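Local coordinates for protein 3'-5' exonuclease crn-4 (PDB 5DK5) that degrades RNA and DNA from the 3' end as a metal-dependent DEDDh exonuclease and takes part in apoptotic DNA degradation, at residues B[28-33]-B[75-80]; B[38-43]-B[131-136]; B[233-238]-B[297-302]. All coordinates share one frame; numbering follows the deposited sequence.

Contact 1 (B[28-33]-B[75-80]); sequences TTSDAA and TKNCVD
Ser30 and Cys78 bring the two backbones to 5.5 Å between their CA atoms, where the loop leaving strand 20-28 of the DEDDh exonuclease domain runs past the first turn of helix 76-82. Thr75 is the N-cap of that helix, and its hydroxyl serves both segments. OG1 sits between the backbone N and the carbonyl carbon (chi1 67°), accepts a capping bond from Cys78 N, and donates to Ser30 O at 2.8 Å, tilted slightly from the carbonyl plane. The proton of the capping hydroxyl is thus spent on the loop.

Asn77 holds the loop at the next two residues, Asp31 and Ala32. Its OD1 accepts from Ala32 N at 3.0 Å in a nearly straight bond (174°), with the N-H standing above the amide plane. On the other branch, ND2 makes a weak bond to Asp31 OD1 at 3.4 Å, the carboxylate and amide planes being 38° apart. The other carboxylate oxygen, OD2, is bound by Lys76 N of the second subunit, and the reciprocal bond joins Lys76 to Asp31 of that subunit, so this loop also belongs to the dimer interface.

Three residues past the N-cap, the buried Cys78 packs against the start of the loop: SG lies 3.6 Å from Thr28 O, and CB is 3.7 Å from Ser30 OG. Thr28 directly follows Glu27, a magnesium ligand, which places the helix start beside the active-site strand. Two waters complete the seam; one accepts from Ser30 N and Thr75 N, the other donates to Asn77 OD1 at 2.6 Å while bonded to Ser30 OG.

Contact 2 (B[38-43]-B[131-136]); sequences PCEVIQ and QYQMKL
Val41 N donates to Gln133 OE1 at 2.8 Å, the one direct hydrogen bond between the start of strand 41-50 and the last turns of helix 124-136. The N-H lies in the amide plane of Gln133, with a C=O...N angle of 151°. The glutamine leaves the helix with CG anti to its backbone N and bends at chi2 (62°), which turns CD toward the strand.

Water extends this polar link. One molecule donates to Val41 O and Gln133 OE1; with the bond from Val41 N, OE1 therefore accepts two hydrogen bonds. Another accepts from Gln133 NE2 and donates to Glu40 OE2. The Glu40 carboxylate is held chiefly by the backbone N-H groups of Val69, Leu70 and Asn71, while Gln133 NE2 also reaches Ser137 OG.

Apolar contacts flank the amide. Val41 CG2 lies 3.8 Å from Gln133 CG, and Leu136 CD1 meets Glu40 CG at 3.7 Å, these two side chains crossing at about a right angle. Phe95 of helix 95-109 touches both Val41 and Gln133.

Tyr132 packs on Pro38 and Cys39. Cys39 O approaches Tyr132 CD2 at the ring edge, 3.4 Å away, and Pro38 CB lies 4.0 Å from CE2 and 3.3 Å from OH. That hydroxyl is bonded to Phe301 O, linking this contact to helix 300-305.

Helix 124-136 is joined to the central sheet of the RNase H-like fold, next to strand 20-28 with its magnesium ligands. The chemistry implies that side-chain amide and water together serve the buried Val41 backbone, the glutamine oxygen meeting its N-H and a shared water its carbonyl.

Contact 3 (B[233-238]-B[297-302]); sequences KEWRSS and DPIHFA
Arg236 and Asp297 meet tip to tip in a salt bridge, NH1 lying 3.0 Å from OD1, with the guanidinium and carboxylate planes turned 56° apart. The arginine chain is extended from CG to NE, which carries NE across toward the loop before helix 300-305. NE forms a second salt bridge, with Asp36, which also accepts from the backbone N of His300 and of Phe301 at the helix start, linking the arginine to the helix. NH2 also gives a weak hydrogen bond to Pro298 O at 2.9 Å, the oxygen lying near the guanidinium plane.

Asp297 OD2 is bound by Tyr231 OH and takes a bond of 2.6 Å from a water that also donates to Lys233 O and weakly accepts from Arg236 NH1. The same tyrosine oxygen bonds Trp235 NE1, so one phenol positions both the carboxylate and the indole.

Outward from these charges lies the indole. Arg236 CG stands 3.5 Å above the plane of the Trp235 ring, over its centre, while Trp235 CZ2 covers one face of the guanidinium toward its rim. The methyl CD1 of Ile299 touches Trp235 CZ2 at 3.6 Å, and Trp235 CH2 meets CE2 at the edge of the Phe301 ring, 4.0 Å away. Ala242 and Ile245 of helix 239-249 pack on the tryptophan, and Phe246 meets Phe301 edge-to-face.

Far from the magnesium site, this salt bridge and aromatic cluster join the 3-10 turn at 235-237 to helix 300-305 in the C-terminal part of the chain, where His300 bonds the second subunit, in keeping with dimerisation through the C-terminus.

Contacts 1 and 2 both belong to the nuclease fold and share the junction around strands 20-28 and 41-50: Thr29 N probably bonds Glu40 O, and Thr29 packs on Ile42. Contact 2 is the buried one, with a glutamine amide and waters reading strand backbone groups amid apolar side chains. Contact 1 is partly buried and relies on hydrogen bonds from a capping hydroxyl and an asparagine side chain to a loop that meets the second subunit. Contact 3, also partly buried, is the one with a salt bridge across it; helix 300-305 is common ground, as Pro38 of contact 2 packs on His300 of contact 3, and His300 reaches the second subunit, as Asp31 does in contact 1.

Contact 1 (B[28-33]-B[75-80])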
ATOM      1  N   THR B  28       1.307  -3.214 -12.407  1.00 24.47           N
ATOM      2  CA  THR B  28       0.356  -2.831 -11.370  1.00 23.03           C
ATOM      3  C   THR B  28       1.012  -2.659 -10.008  1.00 22.54           C
ATOM      4  O   THR B  28       2.155  -3.060  -9.793  1.00 22.25           O
ATOM      5  CB  THR B  28      -0.771  -3.882 -11.220  1.00 22.59           C
ATOM      6  OG1 THR B  28      -0.253  -5.061 -10.588  1.00 19.20           O
ATOM      7  CG2 THR B  28      -1.367  -4.250 -12.576  1.00 23.55           C
ATOM      8  N   THR B  29       0.268  -2.054  -9.089  1.00 22.58           N
ATOM      9  CA  THR B  29       0.633  -2.086  -7.684  1.00 21.31           C
ATOM     10  C   THR B  29       0.579  -3.536  -7.231  1.00 21.42           C
ATOM     11  O   THR B  29      -0.138  -4.346  -7.821  1.00 22.74           O
ATOM     12  CB  THR B  29      -0.306  -1.233  -6.823  1.00 19.68           C
ATOM     13  OG1 THR B  29      -1.660  -1.651  -7.039  1.00 19.89           O
ATOM     14  CG2 THR B  29      -0.169   0.239  -7.179  1.00 16.39           C
ATOM     15  N   SER B  30       1.336  -3.869  -6.193  1.00 19.72           N
ATOM     16  CA  SER B  30       1.364  -5.237  -5.700  1.00 20.52           C
ATOM     17  C   SER B  30       2.057  -5.349  -4.350  1.00 19.77           C
ATOM     18  O   SER B  30       2.788  -4.452  -3.928  1.00 18.75           O
ATOM     19  CB  SER B  30       2.063  -6.150  -6.707  1.00 21.43           C
ATOM     20  OG  SER B  30       3.391  -5.713  -6.936  1.00 21.25           O
ATOM     21  N   ASP B  31       1.792  -6.464  -3.682  1.00 23.29           N
ATOM     22  CA  ASP B  31       2.492  -6.850  -2.466  1.00 25.21           C
ATOM     23  C   ASP B  31       2.731  -8.351  -2.557  1.00 28.47           C
ATOM     24  O   ASP B  31       1.866  -9.145  -2.190  1.00 30.74           O
ATOM     25  CB  ASP B  31       1.683  -6.491  -1.220  1.00 25.31           C
ATOM     26  CG  ASP B  31       2.447  -6.747   0.067  1.00 26.03           C
ATOM     27  OD1 ASP B  31       3.690  -6.617   0.062  1.00 26.86           O
ATOM     28  OD2 ASP B  31       1.803  -7.080   1.085  1.00 24.10           O
ATOM     29  N   ALA B  32       3.911  -8.717  -3.054  1.00 32.82           N
ATOM     30  CA  ALA B  32       4.219 -10.082  -3.489  1.00 34.64           C
ATOM     31  C   ALA B  32       3.657 -11.187  -2.593  1.00 38.70           C
ATOM     32  O   ALA B  32       3.171 -12.205  -3.088  1.00 39.46           O
ATOM     33  CB  ALA B  32       5.725 -10.243  -3.611  1.00 35.63           C
ATOM     34  N   ALA B  33       3.715 -10.983  -1.281  1.00 43.47           N
ATOM     35  CA  ALA B  33       3.332 -12.022  -0.328  1.00 44.38           C
ATOM     36  C   ALA B  33       1.817 -12.143  -0.162  1.00 44.31           C
ATOM     37  O   ALA B  33       1.333 -13.087   0.467  1.00 48.68           O
ATOM     38  CB  ALA B  33       3.983 -11.752   1.022  1.00 44.31           C
ATOM     39  N   THR B  75       4.813  -0.368  -2.717  1.00 17.82           N
ATOM     40  CA  THR B  75       5.606  -1.164  -1.795  1.00 19.30           C
ATOM     41  C   THR B  75       7.004  -1.312  -2.371  1.00 22.95           C
ATOM     42  O   THR B  75       7.210  -1.121  -3.569  1.00 22.86           O
ATOM     43  CB  THR B  75       4.997  -2.554  -1.552  1.00 19.57           C
ATOM     44  OG1 THR B  75       5.058  -3.325  -2.757  1.00 24.60           O
ATOM     45  CG2 THR B  75       3.551  -2.436  -1.096  1.00 18.46           C
ATOM     46  N   LYS B  76       7.966  -1.647  -1.520  1.00 26.98           N
ATOM     47  CA  LYS B  76       9.348  -1.770  -1.960  1.00 31.00           C
ATOM     48  C   LYS B  76       9.497  -2.886  -2.989  1.00 28.56           C
ATOM     49  O   LYS B  76      10.224  -2.738  -3.970  1.00 31.02           O
ATOM     50  CB  LYS B  76      10.265  -2.025  -0.761  1.00 37.45           C
ATOM     51  CG  LYS B  76      11.742  -2.137  -1.105  1.00 42.05           C
ATOM     52  CD  LYS B  76      12.294  -0.843  -1.690  1.00 46.70           C
ATOM     53  CE  LYS B  76      13.748  -0.998  -2.108  1.00 53.02           C
ATOM     54  NZ  LYS B  76      14.619  -1.427  -0.978  1.00 57.28           N
ATOM     55  N   ASN B  77       8.805  -4.000  -2.768  1.00 25.95           N
ATOM     56  CA  ASN B  77       8.896  -5.138  -3.675  1.00 29.56           C
ATOM     57  C   ASN B  77       8.216  -4.844  -5.012  1.00 28.06           C
ATOM     58  O   ASN B  77       8.598  -5.396  -6.043  1.00 30.74           O
ATOM     59  CB  ASN B  77       8.298  -6.395  -3.031  1.00 34.29           C
ATOM     60  CG  ASN B  77       6.834  -6.236  -2.670  1.00 38.62           C
ATOM     61  OD1 ASN B  77       5.951  -6.571  -3.459  1.00 41.31           O
ATOM     62  ND2 ASN B  77       6.568  -5.740  -1.466  1.00 38.95           N
ATOM     63  N   CYS B  78       7.221  -3.963  -4.996  1.00 28.35           N
ATOM     64  CA  CYS B  78       6.578  -3.530  -6.232  1.00 25.66           C
ATOM     65  C   CYS B  78       7.550  -2.700  -7.066  1.00 27.87           C
ATOM     66  O   CYS B  78       7.675  -2.906  -8.273  1.00 28.20           O
ATOM     67  CB  CYS B  78       5.315  -2.721  -5.935  1.00 23.15           C
ATOM     68  SG  CYS B  78       4.568  -1.958  -7.403  1.00 25.98           S
ATOM     69  N   VAL B  79       8.235  -1.765  -6.416  1.00 30.19           N
ATOM     70  CA  VAL B  79       9.232  -0.938  -7.087  1.00 30.52           C
ATOM     71  C   VAL B  79      10.361  -1.788  -7.666  1.00 31.56           C
ATOM     72  O   VAL B  79      10.793  -1.570  -8.797  1.00 33.26           O
ATOM     73  CB  VAL B  79       9.831   0.107  -6.123  1.00 22.96           C
ATOM     74  CG1 VAL B  79      11.012   0.833  -6.765  1.00 23.25           C
ATOM     75  CG2 VAL B  79       8.765   1.104  -5.699  1.00 22.04           C
ATOM     76  N   ASP B  80      10.841  -2.748  -6.881  1.00 31.87           N
ATOM     77  CA  ASP B  80      11.928  -3.618  -7.311  1.00 34.86           C
ATOM     78  C   ASP B  80      11.522  -4.472  -8.509  1.00 35.32           C
ATOM     79  O   ASP B  80      12.348  -4.785  -9.366  1.00 35.93           O
ATOM     80  CB  ASP B  80      12.378  -4.525  -6.161  1.00 38.68           C
ATOM     81  CG  ASP B  80      13.071  -3.761  -5.043  1.00 40.89           C
ATOM     82  OD1 ASP B  80      13.519  -2.619  -5.279  1.00 42.38           O
ATOM     83  OD2 ASP B  80      13.175  -4.311  -3.927  1.00 40.48           O
TER
HETATM   84  O   HOH W   1       2.348  -1.671  -4.308  1.00 21.73           O
HETATM   85  O   HOH W   2       5.368  -7.360  -5.857  1.00 38.26           O

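Contact 2 (B[38-43]-B[131-136])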
ATOM      1  N   PRO B  38      -5.801  -5.321  -4.287  1.00 20.71           N
ATOM      2  CA  PRO B  38      -6.535  -4.624  -5.348  1.00 19.87           C
ATOM      3  C   PRO B  38      -5.601  -3.974  -6.364  1.00 20.18           C
ATOM      4  O   PRO B  38      -5.433  -2.754  -6.365  1.00 19.32           O
ATOM      5  CB  PRO B  38      -7.336  -3.579  -4.573  1.00 17.07           C
ATOM      6  CG  PRO B  38      -6.445  -3.224  -3.439  1.00 16.58           C
ATOM      7  CD  PRO B  38      -5.724  -4.503  -3.063  1.00 17.21           C
ATOM      8  N   CYS B  39      -5.008  -4.797  -7.225  1.00 20.92           N
ATOM      9  CA  CYS B  39      -4.024  -4.337  -8.199  1.00 21.10           C
ATOM     10  C   CYS B  39      -4.550  -3.198  -9.067  1.00 22.71           C
ATOM     11  O   CYS B  39      -5.575  -3.334  -9.735  1.00 21.48           O
ATOM     12  CB  CYS B  39      -3.584  -5.500  -9.090  1.00 18.84           C
ATOM     13  SG  CYS B  39      -2.816  -6.871  -8.200  1.00 29.40           S
ATOM     14  N   GLU B  40      -3.833  -2.076  -9.043  1.00 21.11           N
ATOM     15  CA  GLU B  40      -4.125  -0.929  -9.897  1.00 21.74           C
ATOM     16  C   GLU B  40      -3.008  -0.730 -10.912  1.00 21.50           C
ATOM     17  O   GLU B  40      -1.833  -0.831 -10.568  1.00 22.78           O
ATOM     18  CB  GLU B  40      -4.285   0.342  -9.068  1.00 23.32           C
ATOM     19  CG  GLU B  40      -5.422   0.311  -8.075  1.00 22.80           C
ATOM     20  CD  GLU B  40      -5.410   1.521  -7.166  1.00 24.94           C
ATOM     21  OE1 GLU B  40      -4.618   1.531  -6.200  1.00 24.02           O
ATOM     22  OE2 GLU B  40      -6.182   2.469  -7.426  1.00 28.85           O
ATOM     23  N   VAL B  41      -3.377  -0.432 -12.153  1.00 20.79           N
ATOM     24  CA  VAL B  41      -2.404  -0.155 -13.203  1.00 20.86           C
ATOM     25  C   VAL B  41      -1.568   1.073 -12.854  1.00 19.49           C
ATOM     26  O   VAL B  41      -2.112   2.111 -12.477  1.00 18.29           O
ATOM     27  CB  VAL B  41      -3.097   0.074 -14.562  1.00 23.31           C
ATOM     28  CG1 VAL B  41      -2.080   0.450 -15.638  1.00 24.67           C
ATOM     29  CG2 VAL B  41      -3.871  -1.163 -14.979  1.00 21.78           C
ATOM     30  N   ILE B  42      -0.248   0.951 -12.987  1.00 18.10           N
ATOM     31  CA  ILE B  42       0.662   2.065 -12.728  1.00 19.19           C
ATOM     32  C   ILE B  42       1.567   2.350 -13.928  1.00 20.97           C
ATOM     33  O   ILE B  42       2.254   3.371 -13.963  1.00 22.07           O
ATOM     34  CB  ILE B  42       1.533   1.809 -11.481  1.00 17.57           C
ATOM     35  CG1 ILE B  42       2.260   0.468 -11.594  1.00 19.55           C
ATOM     36  CG2 ILE B  42       0.666   1.841 -10.225  1.00 16.95           C
ATOM     37  CD1 ILE B  42       3.208   0.191 -10.442  1.00 22.80           C
ATOM     38  N   GLN B  43       1.569   1.450 -14.907  1.00 23.99           N
ATOM     39  CA  GLN B  43       2.223   1.724 -16.182  1.00 24.71           C
ATOM     40  C   GLN B  43       1.473   1.061 -17.335  1.00 25.55           C
ATOM     41  O   GLN B  43       1.017  -0.078 -17.229  1.00 25.68           O
ATOM     42  CB  GLN B  43       3.680   1.264 -16.165  1.00 25.30           C
ATOM     43  CG  GLN B  43       4.460   1.715 -17.393  1.00 28.41           C
ATOM     44  CD  GLN B  43       5.955   1.505 -17.259  1.00 31.67           C
ATOM     45  OE1 GLN B  43       6.424   0.855 -16.324  1.00 34.58           O
ATOM     46  NE2 GLN B  43       6.712   2.058 -18.199  1.00 31.54           N
ATOM     47  N   GLN B 131      -9.518  -6.046 -16.677  1.00 25.69           N
ATOM     48  CA  GLN B 131     -10.886  -6.231 -16.196  1.00 27.82           C
ATOM     49  C   GLN B 131     -11.104  -5.612 -14.811  1.00 28.87           C
ATOM     50  O   GLN B 131     -12.111  -4.941 -14.573  1.00 27.26           O
ATOM     51  CB  GLN B 131     -11.238  -7.721 -16.158  1.00 30.95           C
ATOM     52  CG  GLN B 131     -12.653  -8.020 -16.609  1.00 32.60           C
ATOM     53  CD  GLN B 131     -13.068  -9.456 -16.359  1.00 30.88           C
ATOM     54  OE1 GLN B 131     -14.234  -9.733 -16.082  1.00 30.64           O
ATOM     55  NE2 GLN B 131     -12.118 -10.381 -16.462  1.00 29.32           N
ATOM     56  N   TYR B 132     -10.158  -5.831 -13.904  1.00 21.14           N
ATOM     57  CA  TYR B 132     -10.285  -5.335 -12.536  1.00 20.49           C
ATOM     58  C   TYR B 132     -10.160  -3.816 -12.482  1.00 19.88           C
ATOM     59  O   TYR B 132     -10.913  -3.149 -11.770  1.00 19.61           O
ATOM     60  CB  TYR B 132      -9.233  -5.975 -11.632  1.00 20.23           C
ATOM     61  CG  TYR B 132      -9.418  -5.643 -10.169  1.00 19.96           C
ATOM     62  CD1 TYR B 132     -10.374  -6.298  -9.407  1.00 21.73           C
ATOM     63  CD2 TYR B 132      -8.641  -4.674  -9.552  1.00 18.95           C
ATOM     64  CE1 TYR B 132     -10.551  -5.999  -8.073  1.00 21.71           C
ATOM     65  CE2 TYR B 132      -8.808  -4.369  -8.214  1.00 21.08           C
ATOM     66  CZ  TYR B 132      -9.764  -5.035  -7.481  1.00 21.94           C
ATOM     67  OH  TYR B 132      -9.936  -4.733  -6.149  1.00 21.08           O
ATOM     68  N   GLN B 133      -9.206  -3.274 -13.233  1.00 19.74           N
ATOM     69  CA  GLN B 133      -9.005  -1.832 -13.287  1.00 19.28           C
ATOM     70  C   GLN B 133     -10.224  -1.137 -13.890  1.00 21.83           C
ATOM     71  O   GLN B 133     -10.597  -0.044 -13.460  1.00 22.44           O
ATOM     72  CB  GLN B 133      -7.748  -1.496 -14.095  1.00 20.13           C
ATOM     73  CG  GLN B 133      -7.431  -0.010 -14.185  1.00 18.88           C
ATOM     74  CD  GLN B 133      -7.146   0.611 -12.834  1.00 18.90           C
ATOM     75  OE1 GLN B 133      -6.115   0.338 -12.215  1.00 18.75           O
ATOM     76  NE2 GLN B 133      -8.061   1.451 -12.364  1.00 19.85           N
ATOM     77  N   MET B 134     -10.844  -1.776 -14.880  1.00 23.77           N
ATOM     78  CA  MET B 134     -12.042  -1.229 -15.512  1.00 24.90           C
ATOM     79  C   MET B 134     -13.174  -1.117 -14.497  1.00 26.79           C
ATOM     80  O   MET B 134     -13.968  -0.179 -14.542  1.00 29.36           O
ATOM     81  CB  MET B 134     -12.489  -2.097 -16.692  1.00 25.99           C
ATOM     82  CG  MET B 134     -11.581  -2.050 -17.917  1.00 29.60           C
ATOM     83  SD  MET B 134     -11.331  -0.424 -18.634  1.00 51.53           S
ATOM     84  CE  MET B 134     -10.199  -0.856 -19.950  1.00 72.94           C
ATOM     85  N   LYS B 135     -13.243  -2.081 -13.584  1.00 26.43           N
ATOM     86  CA  LYS B 135     -14.254  -2.068 -12.533  1.00 25.24           C
ATOM     87  C   LYS B 135     -13.999  -0.917 -11.570  1.00 25.33           C
ATOM     88  O   LYS B 135     -14.924  -0.195 -11.201  1.00 28.14           O
ATOM     89  CB  LYS B 135     -14.265  -3.397 -11.774  1.00 25.10           C
ATOM     90  CG  LYS B 135     -15.297  -3.478 -10.650  1.00 24.52           C
ATOM     91  CD  LYS B 135     -16.713  -3.469 -11.198  1.00 26.04           C
ATOM     92  CE  LYS B 135     -17.744  -3.646 -10.097  1.00 27.63           C
ATOM     93  NZ  LYS B 135     -17.732  -2.510  -9.140  1.00 31.32           N
ATOM     94  N   LEU B 136     -12.744  -0.755 -11.159  1.00 23.01           N
ATOM     95  CA  LEU B 136     -12.370   0.331 -10.259  1.00 22.47           C
ATOM     96  C   LEU B 136     -12.713   1.686 -10.868  1.00 23.27           C
ATOM     97  O   LEU B 136     -13.211   2.579 -10.182  1.00 25.96           O
ATOM     98  CB  LEU B 136     -10.875   0.281  -9.932  1.00 20.97           C
ATOM     99  CG  LEU B 136     -10.342  -0.944  -9.189  1.00 18.24           C
ATOM    100  CD1 LEU B 136      -8.862  -0.761  -8.894  1.00 21.17           C
ATOM    101  CD2 LEU B 136     -11.118  -1.192  -7.907  1.00 22.95           C
TER
HETATM  102  O   HOH W   3      -7.900   3.015  -9.853  1.00 31.83           O
HETATM  103  O   HOH W   4      -4.615   2.660 -11.648  1.00 20.00           O

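Contact 3 (B[233-238]-B[297-302])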
ATOM      1  N   LYS B 233      -8.199 -22.134   2.043  1.00 49.52           N
ATOM      2  CA  LYS B 233      -8.059 -21.063   3.027  1.00 48.42           C
ATOM      3  C   LYS B 233      -6.748 -20.287   2.901  1.00 42.59           C
ATOM      4  O   LYS B 233      -6.671 -19.127   3.310  1.00 38.95           O
ATOM      5  CB  LYS B 233      -8.175 -21.634   4.445  1.00 54.83           C
ATOM      6  CG  LYS B 233      -9.531 -21.412   5.106  1.00 61.07           C
ATOM      7  CD  LYS B 233     -10.190 -22.725   5.497  1.00 67.30           C
ATOM      8  CE  LYS B 233     -11.411 -22.489   6.374  1.00 70.59           C
ATOM      9  NZ  LYS B 233     -12.396 -21.565   5.743  1.00 71.54           N
ATOM     10  N   GLU B 234      -5.727 -20.920   2.334  1.00 44.58           N
ATOM     11  CA  GLU B 234      -4.408 -20.302   2.217  1.00 45.29           C
ATOM     12  C   GLU B 234      -4.176 -19.741   0.815  1.00 40.55           C
ATOM     13  O   GLU B 234      -3.034 -19.612   0.375  1.00 37.63           O
ATOM     14  CB  GLU B 234      -3.314 -21.318   2.557  1.00 51.84           C
ATOM     15  CG  GLU B 234      -3.459 -21.952   3.934  1.00 57.69           C
ATOM     16  CD  GLU B 234      -3.321 -20.948   5.062  1.00 62.70           C
ATOM     17  OE1 GLU B 234      -2.664 -19.904   4.858  1.00 64.06           O
ATOM     18  OE2 GLU B 234      -3.869 -21.202   6.155  1.00 65.05           O
ATOM     19  N   TRP B 235      -5.257 -19.399   0.121  1.00 33.27           N
ATOM     20  CA  TRP B 235      -5.157 -18.985  -1.276  1.00 32.25           C
ATOM     21  C   TRP B 235      -4.407 -17.668  -1.451  1.00 27.15           C
ATOM     22  O   TRP B 235      -3.874 -17.392  -2.524  1.00 25.10           O
ATOM     23  CB  TRP B 235      -6.550 -18.862  -1.907  1.00 33.64           C
ATOM     24  CG  TRP B 235      -7.390 -17.723  -1.387  1.00 32.66           C
ATOM     25  CD1 TRP B 235      -8.320 -17.779  -0.391  1.00 31.45           C
ATOM     26  CD2 TRP B 235      -7.384 -16.366  -1.853  1.00 31.02           C
ATOM     27  NE1 TRP B 235      -8.891 -16.545  -0.205  1.00 30.16           N
ATOM     28  CE2 TRP B 235      -8.335 -15.660  -1.089  1.00 31.08           C
ATOM     29  CE3 TRP B 235      -6.669 -15.681  -2.838  1.00 23.75           C
ATOM     30  CZ2 TRP B 235      -8.585 -14.302  -1.280  1.00 31.26           C
ATOM     31  CZ3 TRP B 235      -6.920 -14.332  -3.026  1.00 22.77           C
ATOM     32  CH2 TRP B 235      -7.870 -13.658  -2.251  1.00 29.81           C
ATOM     33  N   ARG B 236      -4.365 -16.859  -0.400  1.00 31.49           N
ATOM     34  CA  ARG B 236      -3.757 -15.537  -0.485  1.00 31.13           C
ATOM     35  C   ARG B 236      -2.238 -15.588  -0.627  1.00 32.06           C
ATOM     36  O   ARG B 236      -1.617 -14.600  -1.024  1.00 34.25           O
ATOM     37  CB  ARG B 236      -4.142 -14.712   0.739  1.00 29.49           C
ATOM     38  CG  ARG B 236      -5.611 -14.364   0.772  1.00 27.50           C
ATOM     39  CD  ARG B 236      -5.950 -13.449   1.931  1.00 24.68           C
ATOM     40  NE  ARG B 236      -7.371 -13.115   1.946  1.00 22.69           N
ATOM     41  CZ  ARG B 236      -8.327 -13.923   2.395  1.00 26.24           C
ATOM     42  NH1 ARG B 236      -8.027 -15.126   2.871  1.00 27.54           N
ATOM     43  NH2 ARG B 236      -9.592 -13.528   2.366  1.00 29.11           N
ATOM     44  N   SER B 237      -1.644 -16.734  -0.308  1.00 34.58           N
ATOM     45  CA  SER B 237      -0.196 -16.910  -0.412  1.00 38.85           C
ATOM     46  C   SER B 237       0.200 -17.668  -1.683  1.00 42.66           C
ATOM     47  O   SER B 237       1.383 -17.922  -1.915  1.00 42.64           O
ATOM     48  CB  SER B 237       0.335 -17.646   0.820  1.00 39.16           C
ATOM     49  OG  SER B 237      -0.243 -18.933   0.930  1.00 42.03           O
ATOM     50  N   SER B 238      -0.790 -18.019  -2.502  1.00 41.32           N
ATOM     51  CA  SER B 238      -0.554 -18.772  -3.733  1.00 43.15           C
ATOM     52  C   SER B 238      -1.154 -18.073  -4.949  1.00 40.86           C
ATOM     53  O   SER B 238      -2.371 -17.911  -5.049  1.00 39.13           O
ATOM     54  CB  SER B 238      -1.134 -20.182  -3.614  1.00 46.64           C
ATOM     55  OG  SER B 238      -1.094 -20.854  -4.862  1.00 51.09           O
ATOM     56  N   ASP B 297     -13.770 -14.051   6.994  1.00 42.92           N
ATOM     57  CA  ASP B 297     -12.698 -14.184   6.014  1.00 40.69           C
ATOM     58  C   ASP B 297     -13.115 -13.543   4.688  1.00 37.43           C
ATOM     59  O   ASP B 297     -13.334 -14.240   3.697  1.00 35.77           O
ATOM     60  CB  ASP B 297     -12.337 -15.658   5.808  1.00 42.41           C
ATOM     61  CG  ASP B 297     -11.089 -15.844   4.962  1.00 47.22           C
ATOM     62  OD1 ASP B 297     -10.206 -14.961   4.991  1.00 49.59           O
ATOM     63  OD2 ASP B 297     -10.990 -16.878   4.271  1.00 50.09           O
ATOM     64  N   PRO B 298     -13.233 -12.205   4.667  1.00 36.29           N
ATOM     65  CA  PRO B 298     -13.701 -11.507   3.466  1.00 33.63           C
ATOM     66  C   PRO B 298     -12.642 -11.427   2.369  1.00 30.05           C
ATOM     67  O   PRO B 298     -11.449 -11.385   2.666  1.00 26.43           O
ATOM     68  CB  PRO B 298     -14.037 -10.097   3.980  1.00 31.94           C
ATOM     69  CG  PRO B 298     -13.897 -10.151   5.476  1.00 31.99           C
ATOM     70  CD  PRO B 298     -12.958 -11.263   5.763  1.00 33.73           C
ATOM     71  N   ILE B 299     -13.088 -11.406   1.117  1.00 31.41           N
ATOM     72  CA  ILE B 299     -12.197 -11.189  -0.019  1.00 30.32           C
ATOM     73  C   ILE B 299     -11.986  -9.689  -0.195  1.00 26.55           C
ATOM     74  O   ILE B 299     -12.856  -8.991  -0.716  1.00 27.35           O
ATOM     75  CB  ILE B 299     -12.765 -11.785  -1.322  1.00 31.24           C
ATOM     76  CG1 ILE B 299     -13.243 -13.225  -1.105  1.00 34.24           C
ATOM     77  CG2 ILE B 299     -11.726 -11.725  -2.431  1.00 31.01           C
ATOM     78  CD1 ILE B 299     -12.145 -14.201  -0.732  1.00 36.87           C
ATOM     79  N   HIS B 300     -10.831  -9.198   0.237  1.00 22.21           N
ATOM     80  CA  HIS B 300     -10.573  -7.761   0.268  1.00 21.31           C
ATOM     81  C   HIS B 300     -10.691  -7.107  -1.109  1.00 22.28           C
ATOM     82  O   HIS B 300     -11.358  -6.081  -1.255  1.00 18.58           O
ATOM     83  CB  HIS B 300      -9.185  -7.481   0.853  1.00 19.58           C
ATOM     84  CG  HIS B 300      -8.730  -6.066   0.680  1.00 19.52           C
ATOM     85  ND1 HIS B 300      -9.377  -4.997   1.263  1.00 20.16           N
ATOM     86  CD2 HIS B 300      -7.691  -5.541  -0.014  1.00 18.51           C
ATOM     87  CE1 HIS B 300      -8.755  -3.878   0.939  1.00 17.61           C
ATOM     88  NE2 HIS B 300      -7.730  -4.180   0.165  1.00 16.97           N
ATOM     89  N   PHE B 301     -10.053  -7.698  -2.115  1.00 21.03           N
ATOM     90  CA  PHE B 301     -10.005  -7.079  -3.438  1.00 20.54           C
ATOM     91  C   PHE B 301     -11.383  -7.064  -4.092  1.00 20.75           C
ATOM     92  O   PHE B 301     -11.676  -6.203  -4.919  1.00 20.90           O
ATOM     93  CB  PHE B 301      -8.991  -7.796  -4.339  1.00 19.23           C
ATOM     94  CG  PHE B 301      -9.515  -9.054  -4.986  1.00 25.81           C
ATOM     95  CD1 PHE B 301     -10.233  -8.996  -6.171  1.00 28.01           C
ATOM     96  CD2 PHE B 301      -9.262 -10.294  -4.425  1.00 20.68           C
ATOM     97  CE1 PHE B 301     -10.707 -10.148  -6.769  1.00 29.53           C
ATOM     98  CE2 PHE B 301      -9.731 -11.449  -5.021  1.00 25.51           C
ATOM     99  CZ  PHE B 301     -10.454 -11.376  -6.195  1.00 28.36           C
ATOM    100  N   ALA B 302     -12.225  -8.024  -3.727  1.00 22.87           N
ATOM    101  CA  ALA B 302     -13.594  -8.057  -4.223  1.00 24.29           C
ATOM    102  C   ALA B 302     -14.423  -6.991  -3.514  1.00 24.53           C
ATOM    103  O   ALA B 302     -15.209  -6.277  -4.139  1.00 25.41           O
ATOM    104  CB  ALA B 302     -14.204  -9.431  -4.020  1.00 21.66           C
TER
HETATM  105  O   HOH W   5      -8.652 -17.854   4.695  1.00 63.36           O